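Local coordinates for protein CSOR (Streptomyces lividans, PDB 4ADZ) that probably represses transcription of copper-responsive genes by binding their operator DNA and lets go when it senses copper(I), at residues Arg66-Met71 with Thr83-Ser88. Residues are numbered along the deposited sequence; the frame is centred on the assembly and turned at random.
Sequences RGLQRM and TQVSAS. With SO4 (sulfate ion), chain D; SO4 (sulfate ion), chain F.
Leu68 and Gln84 meet where helix 48-73 and helix 78-114 run antiparallel, the helical hairpin of the all-helical CsoR fold; the two short segments have axes 10.2 Å apart at an angle of 168°. Leu68 CD2 presses against the aliphatic part of Gln84, 3.3 Å from Gln84 CG, a tight fit, and the same methyl also touches Val85, with Leu68 CD2 3.8 Å from Val85 CG2. Further along the first helix, Met71 SD lies 4.1 Å from Gln84 CB, so Leu68 CD2 and Met71 SD both lie against the methylene groups of Gln84, on the side that faces the first helix. Gln84 CG stands anti to the backbone N (chi1 175°), which carries it across to the first helix; the chain then bends at chi2, and NE2 is hydrogen-bonded to Gln64 O, giving the amide a polar partner beside the apolar contact. An alanine in place of Leu68 would probably open a gap beside Gln84 CG and Val85 CG2 and leave the Gln84 chain less firmly held. Leu58 of the second subunit packs on Leu68 and Phe95 of that subunit on Val85, so the seam continues into the subunit interface. Away from the hairpin partner, Arg66 and Arg70 share a sulfate probably taken from the crystallisation liquor: its O1 receives Arg66 NE at 2.8 Å, nearly straight at 172°, and Arg70 NH1 at 2.9 Å. On the second helix, Gln84 O accepts from both Ser88 N and Ser88 OG, which approach opposite faces of the carbonyl plane, the hydroxyl OG lying 2.9 Å from Gln84 O.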
loop_
_atom_site.group_PDB
_atom_site.type_symbol
_atom_site.label_atom_id
_atom_site.label_comp_id
_atom_site.label_asym_id
_atom_site.label_seq_id
_atom_site.Cartn_x
_atom_site.Cartn_y
_atom_site.Cartn_z
ATOM N N ARG A 66 -7.104 20.865 3.230
ATOM C CA ARG A 66 -8.083 21.881 3.556
ATOM C C ARG A 66 -9.447 21.508 3.004
ATOM O O ARG A 66 -10.463 21.718 3.675
ATOM C CB ARG A 66 -7.645 23.271 3.049
ATOM C CG ARG A 66 -6.471 23.803 3.884
ATOM C CD ARG A 66 -6.204 25.298 3.647
ATOM N NE ARG A 66 -6.009 25.549 2.254
ATOM C CZ ARG A 66 -4.835 25.570 1.608
ATOM N NH1 ARG A 66 -3.720 25.429 2.229
ATOM N NH2 ARG A 66 -4.821 25.760 0.332
ATOM N N GLY A 67 -9.458 21.013 1.776
ATOM C CA GLY A 67 -10.647 20.420 1.158
ATOM C C GLY A 67 -11.306 19.324 1.959
ATOM O O GLY A 67 -12.544 19.329 2.163
ATOM N N LEU A 68 -10.508 18.394 2.472
ATOM C CA LEU A 68 -11.027 17.387 3.367
ATOM C C LEU A 68 -11.693 17.979 4.610
ATOM O O LEU A 68 -12.741 17.491 5.078
ATOM C CB LEU A 68 -9.916 16.427 3.823
ATOM C CG LEU A 68 -9.441 15.457 2.753
ATOM C CD1 LEU A 68 -8.151 14.778 3.253
ATOM C CD2 LEU A 68 -10.576 14.489 2.397
ATOM N N GLN A 69 -11.077 19.005 5.204
ATOM C CA GLN A 69 -11.688 19.615 6.406
ATOM C C GLN A 69 -13.047 20.227 6.091
ATOM O O GLN A 69 -13.970 20.066 6.878
ATOM C CB GLN A 69 -10.750 20.697 6.983
ATOM C CG GLN A 69 -9.424 20.074 7.412
ATOM C CD GLN A 69 -8.337 21.087 7.791
ATOM O OE1 GLN A 69 -7.745 21.719 6.911
ATOM N NE2 GLN A 69 -8.043 21.214 9.080
ATOM N N ARG A 70 -13.134 20.918 4.974
ATOM C CA ARG A 70 -14.395 21.532 4.514
ATOM C C ARG A 70 -15.430 20.442 4.243
ATOM O O ARG A 70 -16.614 20.608 4.566
ATOM C CB ARG A 70 -14.230 22.372 3.274
ATOM C CG ARG A 70 -13.473 23.677 3.566
ATOM C CD ARG A 70 -13.603 24.640 2.411
ATOM N NE ARG A 70 -12.991 24.157 1.188
ATOM C CZ ARG A 70 -11.703 24.266 0.872
ATOM N NH1 ARG A 70 -10.810 24.880 1.682
ATOM N NH2 ARG A 70 -11.321 23.834 -0.308
ATOM N N MET A 71 -15.017 19.323 3.674
ATOM C CA MET A 71 -15.995 18.232 3.418
ATOM C C MET A 71 -16.542 17.674 4.694
ATOM O O MET A 71 -17.758 17.392 4.804
ATOM C CB MET A 71 -15.351 17.111 2.593
ATOM C CG MET A 71 -15.064 17.489 1.181
ATOM S SD MET A 71 -13.920 16.308 0.349
ATOM C CE MET A 71 -15.078 15.252 -0.464
ATOM N N THR A 83 -12.666 9.141 -1.358
ATOM C CA THR A 83 -12.066 9.371 -2.641
ATOM C C THR A 83 -10.977 10.474 -2.618
ATOM O O THR A 83 -9.897 10.339 -3.229
ATOM C CB THR A 83 -13.156 9.691 -3.699
ATOM O OG1 THR A 83 -14.010 8.565 -3.778
ATOM C CG2 THR A 83 -12.555 9.995 -5.106
ATOM N N GLN A 84 -11.273 11.577 -1.932
ATOM C CA GLN A 84 -10.340 12.693 -1.793
ATOM C C GLN A 84 -9.153 12.287 -0.875
ATOM O O GLN A 84 -8.033 12.734 -1.139
ATOM C CB GLN A 84 -11.065 13.874 -1.179
ATOM C CG GLN A 84 -10.212 15.071 -0.851
ATOM C CD GLN A 84 -9.840 15.943 -2.011
ATOM O OE1 GLN A 84 -10.085 15.620 -3.227
ATOM N NE2 GLN A 84 -9.268 17.143 -1.641
ATOM N N VAL A 85 -9.398 11.470 0.146
ATOM C CA VAL A 85 -8.284 10.956 0.996
ATOM C C VAL A 85 -7.310 10.184 0.086
ATOM O O VAL A 85 -6.047 10.337 0.167
ATOM C CB VAL A 85 -8.704 10.129 2.199
ATOM C CG1 VAL A 85 -7.495 9.407 2.941
ATOM C CG2 VAL A 85 -9.552 10.966 3.199
ATOM N N SER A 86 -7.838 9.328 -0.790
ATOM C CA SER A 86 -7.014 8.475 -1.617
ATOM C C SER A 86 -6.246 9.337 -2.606
ATOM O O SER A 86 -5.042 9.117 -2.844
ATOM C CB SER A 86 -7.912 7.407 -2.328
ATOM O OG SER A 86 -8.366 6.466 -1.365
ATOM N N ALA A 87 -6.871 10.378 -3.141
ATOM C CA ALA A 87 -6.167 11.280 -3.992
ATOM C C ALA A 87 -4.992 11.964 -3.264
ATOM O O ALA A 87 -3.936 12.156 -3.891
ATOM C CB ALA A 87 -7.078 12.320 -4.629
ATOM N N SER A 88 -5.207 12.365 -2.031
ATOM C CA SER A 88 -4.152 13.051 -1.244
ATOM C C SER A 88 -3.020 12.095 -0.890
ATOM O O SER A 88 -1.853 12.442 -0.998
ATOM C CB SER A 88 -4.743 13.636 0.013
ATOM O OG SER A 88 -5.817 14.504 -0.340
HETATM S S SO4 D . -8.559 27.115 -0.074
HETATM O O1 SO4 D . -8.287 25.820 0.626
HETATM O O2 SO4 D . -9.246 27.877 0.999
HETATM O O3 SO4 D . -9.471 26.942 -1.240
HETATM O O4 SO4 D . -7.318 27.639 -0.592
HETATM S S SO4 F . -3.144 26.455 5.620
HETATM O O1 SO4 F . -3.359 25.486 4.550
HETATM O O2 SO4 F . -3.964 26.017 6.784
HETATM O O3 SO4 F . -3.514 27.840 5.252
HETATM O O4 SO4 F . -1.695 26.460 5.969
#